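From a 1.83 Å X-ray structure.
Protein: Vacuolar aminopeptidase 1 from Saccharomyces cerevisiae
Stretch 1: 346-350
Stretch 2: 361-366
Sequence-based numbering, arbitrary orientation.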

# COMPACT_ATOMS: atom_id res chain seq x y z
N ASN D 346 -30.92 -0.75 27.69
CA ASN D 346 -30.49 -0.04 26.49
C ASN D 346 -29.36 0.90 26.90
O ASN D 346 -28.88 0.84 28.04
CB ASN D 346 -31.64 0.72 25.81
CG ASN D 346 -32.67 1.23 26.79
OD1 ASN D 346 -32.33 1.76 27.84
ND2 ASN D 346 -33.94 1.09 26.44
N HIS D 347 -28.94 1.77 26.00
CA HIS D 347 -27.78 2.62 26.27
C HIS D 347 -27.94 4.02 26.83
O HIS D 347 -28.57 4.88 26.21
CB HIS D 347 -26.94 2.72 25.00
CG HIS D 347 -26.62 1.40 24.38
ND1 HIS D 347 -25.67 0.54 24.90
CD2 HIS D 347 -27.12 0.78 23.29
CE1 HIS D 347 -25.61 -0.55 24.16
NE2 HIS D 347 -26.48 -0.43 23.17
N LEU D 348 -27.35 4.25 27.99
CA LEU D 348 -27.36 5.58 28.59
C LEU D 348 -26.39 6.42 27.76
O LEU D 348 -25.40 5.90 27.24
CB LEU D 348 -26.82 5.55 30.02
CG LEU D 348 -27.78 5.31 31.19
CD1 LEU D 348 -26.98 5.25 32.49
CD2 LEU D 348 -28.82 6.43 31.24
N TYR D 349 -26.68 7.71 27.64
CA TYR D 349 -25.80 8.61 26.91
C TYR D 349 -24.43 8.58 27.59
O TYR D 349 -24.34 8.72 28.81
CB TYR D 349 -26.35 10.03 26.99
CG TYR D 349 -25.50 11.07 26.30
CD1 TYR D 349 -25.48 11.17 24.91
CD2 TYR D 349 -24.73 11.97 27.03
CE1 TYR D 349 -24.71 12.15 24.26
CE2 TYR D 349 -23.96 12.94 26.40
CZ TYR D 349 -23.96 13.03 25.02
OH TYR D 349 -23.20 13.99 24.39
N ASN D 350 -23.37 8.37 26.82
CA ASN D 350 -22.01 8.38 27.37
C ASN D 350 -21.44 9.71 26.88
O ASN D 350 -21.18 9.87 25.69
CB ASN D 350 -21.18 7.22 26.82
CG ASN D 350 -19.79 7.16 27.44
OD1 ASN D 350 -19.17 8.19 27.69
ND2 ASN D 350 -19.29 5.95 27.68
N HIS D 361 -32.67 11.38 21.09
CA HIS D 361 -32.99 9.96 21.20
C HIS D 361 -32.02 9.17 22.08
O HIS D 361 -31.55 8.10 21.70
CB HIS D 361 -33.05 9.29 19.82
CG HIS D 361 -34.08 9.88 18.90
ND1 HIS D 361 -33.91 11.09 18.27
CD2 HIS D 361 -35.29 9.41 18.50
CE1 HIS D 361 -34.96 11.34 17.51
NE2 HIS D 361 -35.82 10.34 17.64
N PHE D 362 -31.70 9.72 23.24
CA PHE D 362 -30.84 9.02 24.19
C PHE D 362 -31.34 9.32 25.59
O PHE D 362 -31.89 10.40 25.85
CB PHE D 362 -29.36 9.42 24.02
CG PHE D 362 -29.08 10.88 24.23
CD1 PHE D 362 -29.13 11.44 25.50
CD2 PHE D 362 -28.74 11.69 23.15
CE1 PHE D 362 -28.84 12.80 25.70
CE2 PHE D 362 -28.45 13.05 23.33
CZ PHE D 362 -28.50 13.60 24.61
N PRO D 363 -31.20 8.36 26.51
CA PRO D 363 -31.63 8.51 27.90
C PRO D 363 -30.51 8.98 28.82
O PRO D 363 -29.33 8.88 28.48
CB PRO D 363 -32.10 7.10 28.25
CG PRO D 363 -31.05 6.26 27.56
CD PRO D 363 -30.91 6.94 26.20
N VAL D 364 -30.90 9.49 29.98
CA VAL D 364 -29.94 9.94 30.98
C VAL D 364 -30.29 9.21 32.27
O VAL D 364 -31.36 8.60 32.37
CB VAL D 364 -29.99 11.46 31.17
CG1 VAL D 364 -29.61 12.16 29.87
CG2 VAL D 364 -31.38 11.90 31.62
N PRO D 365 -29.40 9.25 33.27
CA PRO D 365 -29.66 8.56 34.54
C PRO D 365 -30.76 9.13 35.44
O PRO D 365 -31.06 10.32 35.40
CB PRO D 365 -28.30 8.62 35.25
CG PRO D 365 -27.31 8.87 34.13
CD PRO D 365 -28.05 9.82 33.24
N ASN D 366 -31.34 8.23 36.23
CA ASN D 366 -32.35 8.57 37.23
C ASN D 366 -33.60 9.32 36.79
O ASN D 366 -34.14 10.14 37.55
CB ASN D 366 -31.66 9.32 38.37
CG ASN D 366 -30.44 8.58 38.88
OD1 ASN D 366 -30.51 7.39 39.18
ND2 ASN D 366 -29.32 9.28 38.98

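This small contact, 339 Å² counted over both sides, is held by one hydrogen bond and shaped by the fit of apolar side chains around it. The bond runs from Tyr349 N to Pro363 O, 3.0 Å long with an N-H...O angle of 168°, so Tyr349 N and Pro363 O meet in a nearly straight line. It is the only hydrogen bond between the two stretches, and the side chains beside it do the rest of the packing.

On one flank the fit is aromatic. Tyr349 points its CA-to-CB bond toward the second stretch, and Phe362 returns the gesture. With chi1 at t for the tyrosine and p for the phenylalanine, the two rings lie face to face, their centroids 4.3 Å apart and their planes inclined by 28°. The tilt leaves the pair short of a flat stack, and the closest approach is made near the root of the tyrosine, where Tyr349 CB comes within 3.5 Å of Phe362 CD1. Further out, Phe362 CZ lies over one face of the Tyr349 ring, while Tyr349 CD1 lies over one face of the Phe362 ring. Each ring thus serves as a flat wall for the other.

On the other flank Leu348 is the bump. Its CA-to-CB bond leaves sideways, but the end of the side chain comes nearer to the second stretch, with chi1 at -89° and chi2 at t. Leu348 CD2 settles against backbone as much as against side chains: it is 3.3 Å from Val364 C, 3.5 Å from Pro365 N and 3.7 Å from Pro363 O. The hollow is bordered by two proline rings, with Leu348 CD2 4.3 Å from Pro363 CG and Leu348 CD1 4.0 Å from Pro365 CG. Val364, between those prolines, directs its CA-to-CB bond away, so its backbone rather than its side chain meets the leucine.

Pro363 also fits against the backbone of the first stretch. Its CD lies 3.1 Å from His347 O, a tight approach that brings ring carbon up to a carbonyl. Proline has no amide hydrogen to offer, and His347 O, buried by the contact, finds no hydrogen-bonding partner anywhere in the model. The close packing here therefore comes with an unsatisfied polar atom.

The rule to read from this contact is economical: one nearly straight backbone bond lies between the two flanks, stacked rings fill one flank, and a leucine tip fills a seat bordered by Pro363 and Pro365.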